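Effector protein Lem4 (lpg1101) (Legionella pneumophila subsp. pneumophila, PDB 6CGK) dephosphorylates phosphotyrosine through its haloacid dehalogenase-type phosphatase domain, the part in this structure, as a membrane-associated effector translocated by the bacterium. Local coordinates at residues E53-R56 against Y57-E60. The protein carries 1 engineered substitution. Sequence-based numbering, arbitrary orientation.
Sequences ERMR and YKNE
Y57 turns back against E53 and R54: its backbone N donates to R54 O at 2.9 Å, and its ring sets an edge, close to the ring plane, against two carbonyl oxygens, with CD1 3.7 Å from E53 O. With CG anti to the carbonyl carbon, chi1 -75° lays the ring back across the E53 and R54 carbonyls. One residue on, K58 N reaches M55 O at 3.1 Å, coming from above the carbonyl plane in a nearly straight N-H...O bond of 166°. On that flank the bent M55 chain and the aliphatic part of K58 run side by side, and M55 CE rests 3.7 Å from K58 CD. Two waters extend the join. One donates to M55 O and, weakly, to R56 O while accepting from N59 N; the other links R56 O to E60 N, so that water serves two amides early in helix 58-62. Further out, Y57 packs on L41, A44 and L45 of helix 40-46 and on F107; R54 forms a salt bridge with E106 and K58 one with D62. The K58 N to M55 O bond closes a type I beta turn, M55-K58, a tight link between consecutive short helices at the HAD domain surface, away from the magnesium site.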
ATOM      1  N   GLU A  53      -4.443  11.172 -18.601  1.00 27.51           N
ATOM      2  CA  GLU A  53      -4.821   9.945 -19.298  1.00 28.43           C
ATOM      3  C   GLU A  53      -5.563   9.004 -18.362  1.00 30.64           C
ATOM      4  O   GLU A  53      -6.515   8.329 -18.764  1.00 28.06           O
ATOM      5  CB  GLU A  53      -3.579   9.246 -19.874  1.00 30.79           C
ATOM      6  CG  GLU A  53      -2.865  10.040 -20.953  1.00 35.47           C
ATOM      7  CD  GLU A  53      -1.636   9.323 -21.469  1.00 49.47           C
ATOM      8  OE1 GLU A  53      -0.607   9.337 -20.772  1.00 50.24           O
ATOM      9  OE2 GLU A  53      -1.710   8.722 -22.561  1.00 60.30           O
ATOM     10  N   ARG A  54      -5.113   8.912 -17.115  1.00 26.10           N
ATOM     11  CA  ARG A  54      -5.786   8.038 -16.166  1.00 23.67           C
ATOM     12  C   ARG A  54      -7.206   8.504 -15.873  1.00 24.07           C
ATOM     13  O   ARG A  54      -8.118   7.684 -15.755  1.00 27.23           O
ATOM     14  CB  ARG A  54      -4.948   7.958 -14.886  1.00 22.45           C
ATOM     15  CG  ARG A  54      -3.649   7.199 -15.112  1.00 22.21           C
ATOM     16  CD  ARG A  54      -2.885   7.022 -13.781  1.00 23.52           C
ATOM     17  NE  ARG A  54      -2.382   8.247 -13.128  1.00 23.70           N
ATOM     18  CZ  ARG A  54      -1.126   8.682 -13.259  1.00 26.62           C
ATOM     19  NH1 ARG A  54      -0.286   8.041 -14.066  1.00 25.07           N
ATOM     20  NH2 ARG A  54      -0.683   9.741 -12.541  1.00 26.37           N
ATOM     21  N   MET A  55      -7.406   9.812 -15.697  1.00 24.42           N
ATOM     22  CA  MET A  55      -8.694  10.303 -15.211  1.00 26.89           C
ATOM     23  C   MET A  55      -9.815  10.033 -16.196  1.00 27.23           C
ATOM     24  O   MET A  55     -10.998  10.074 -15.823  1.00 30.00           O
ATOM     25  CB  MET A  55      -8.606  11.803 -14.905  1.00 29.39           C
ATOM     26  CG  MET A  55      -7.800  12.083 -13.609  1.00 37.18           C
ATOM     27  SD  MET A  55      -8.593  11.309 -12.170  1.00 43.14           S
ATOM     28  CE  MET A  55     -10.272  11.568 -12.661  1.00 27.59           C
ATOM     29  N   ARG A  56      -9.480   9.790 -17.460  1.00 28.18           N
ATOM     30  CA  ARG A  56     -10.534   9.465 -18.414  1.00 32.28           C
ATOM     31  C   ARG A  56     -11.244   8.163 -18.071  1.00 31.16           C
ATOM     32  O   ARG A  56     -12.375   7.943 -18.547  1.00 33.99           O
ATOM     33  CB  ARG A  56      -9.918   9.376 -19.804  1.00 29.51           C
ATOM     34  CG  ARG A  56      -9.496  10.719 -20.297  1.00 32.71           C
ATOM     35  CD  ARG A  56      -9.130  10.688 -21.769  1.00 42.25           C
ATOM     36  NE  ARG A  56      -8.646  12.013 -22.135  1.00 52.13           N
ATOM     37  CZ  ARG A  56      -7.371  12.289 -22.357  1.00 43.24           C
ATOM     38  NH1 ARG A  56      -6.475  11.317 -22.296  1.00 40.46           N
ATOM     39  NH2 ARG A  56      -6.999  13.512 -22.668  1.00 48.33           N
ATOM     40  N   TYR A  57     -10.589   7.280 -17.313  1.00 25.50           N
ATOM     41  CA  TYR A  57     -11.151   6.011 -16.857  1.00 27.60           C
ATOM     42  C   TYR A  57     -12.019   6.129 -15.603  1.00 28.13           C
ATOM     43  O   TYR A  57     -12.597   5.117 -15.181  1.00 28.10           O
ATOM     44  CB  TYR A  57     -10.002   5.008 -16.623  1.00 23.86           C
ATOM     45  CG  TYR A  57      -9.496   4.533 -17.965  1.00 26.62           C
ATOM     46  CD1 TYR A  57      -8.597   5.302 -18.706  1.00 27.60           C
ATOM     47  CD2 TYR A  57     -10.013   3.372 -18.557  1.00 26.68           C
ATOM     48  CE1 TYR A  57      -8.169   4.879 -19.979  1.00 25.82           C
ATOM     49  CE2 TYR A  57      -9.583   2.938 -19.823  1.00 26.69           C
ATOM     50  CZ  TYR A  57      -8.675   3.709 -20.527  1.00 27.62           C
ATOM     51  OH  TYR A  57      -8.283   3.310 -21.789  1.00 29.40           O
ATOM     52  N   LYS A  58     -12.168   7.319 -15.008  1.00 26.33           N
ATOM     53  CA  LYS A  58     -12.894   7.377 -13.746  1.00 28.67           C
ATOM     54  C   LYS A  58     -14.336   6.918 -13.906  1.00 28.44           C
ATOM     55  O   LYS A  58     -14.873   6.226 -13.030  1.00 33.91           O
ATOM     56  CB  LYS A  58     -12.870   8.785 -13.160  1.00 29.90           C
ATOM     57  CG  LYS A  58     -13.435   8.801 -11.729  1.00 32.58           C
ATOM     58  CD  LYS A  58     -13.324  10.185 -11.066  1.00 33.34           C
ATOM     59  CE  LYS A  58     -14.005  10.227  -9.694  1.00 30.14           C
ATOM     60  NZ  LYS A  58     -15.434   9.854  -9.670  1.00 31.52           N
ATOM     61  N   ASN A  59     -14.993   7.304 -15.006  1.00 29.12           N
ATOM     62  CA  ASN A  59     -16.389   6.923 -15.196  0.52 34.62           C
ATOM     63  C   ASN A  59     -16.528   5.410 -15.301  1.00 35.91           C
ATOM     64  O   ASN A  59     -17.407   4.811 -14.671  1.00 33.84           O
ATOM     65  CB  ASN A  59     -16.954   7.600 -16.442  0.52 32.19           C
ATOM     66  CG  ASN A  59     -18.373   7.140 -16.769  0.52 42.51           C
ATOM     67  OD1 ASN A  59     -19.147   6.772 -15.880  0.52 56.51           O
ATOM     68  ND2 ASN A  59     -18.716   7.174 -18.043  0.52 52.75           N
ATOM     69  N   GLU A  60     -15.640   4.763 -16.064  1.00 29.70           N
ATOM     70  CA  GLU A  60     -15.696   3.300 -16.126  1.00 32.76           C
ATOM     71  C   GLU A  60     -15.418   2.673 -14.757  1.00 32.82           C
ATOM     72  O   GLU A  60     -16.094   1.715 -14.358  1.00 32.10           O
ATOM     73  CB  GLU A  60     -14.717   2.774 -17.172  1.00 33.47           C
ATOM     74  CG  GLU A  60     -14.663   1.223 -17.211  1.00 36.39           C
ATOM     75  CD  GLU A  60     -13.746   0.684 -18.289  1.00 40.11           C
ATOM     76  OE1 GLU A  60     -13.254   1.493 -19.095  1.00 39.94           O
ATOM     77  OE2 GLU A  60     -13.492  -0.554 -18.319  1.00 34.40           O
TER
HETATM   78  O   HOH W   1     -13.974   9.478 -16.617  1.00 37.38           O
HETATM   79  O   HOH W   2     -14.347   6.080 -18.287  1.00 24.62           O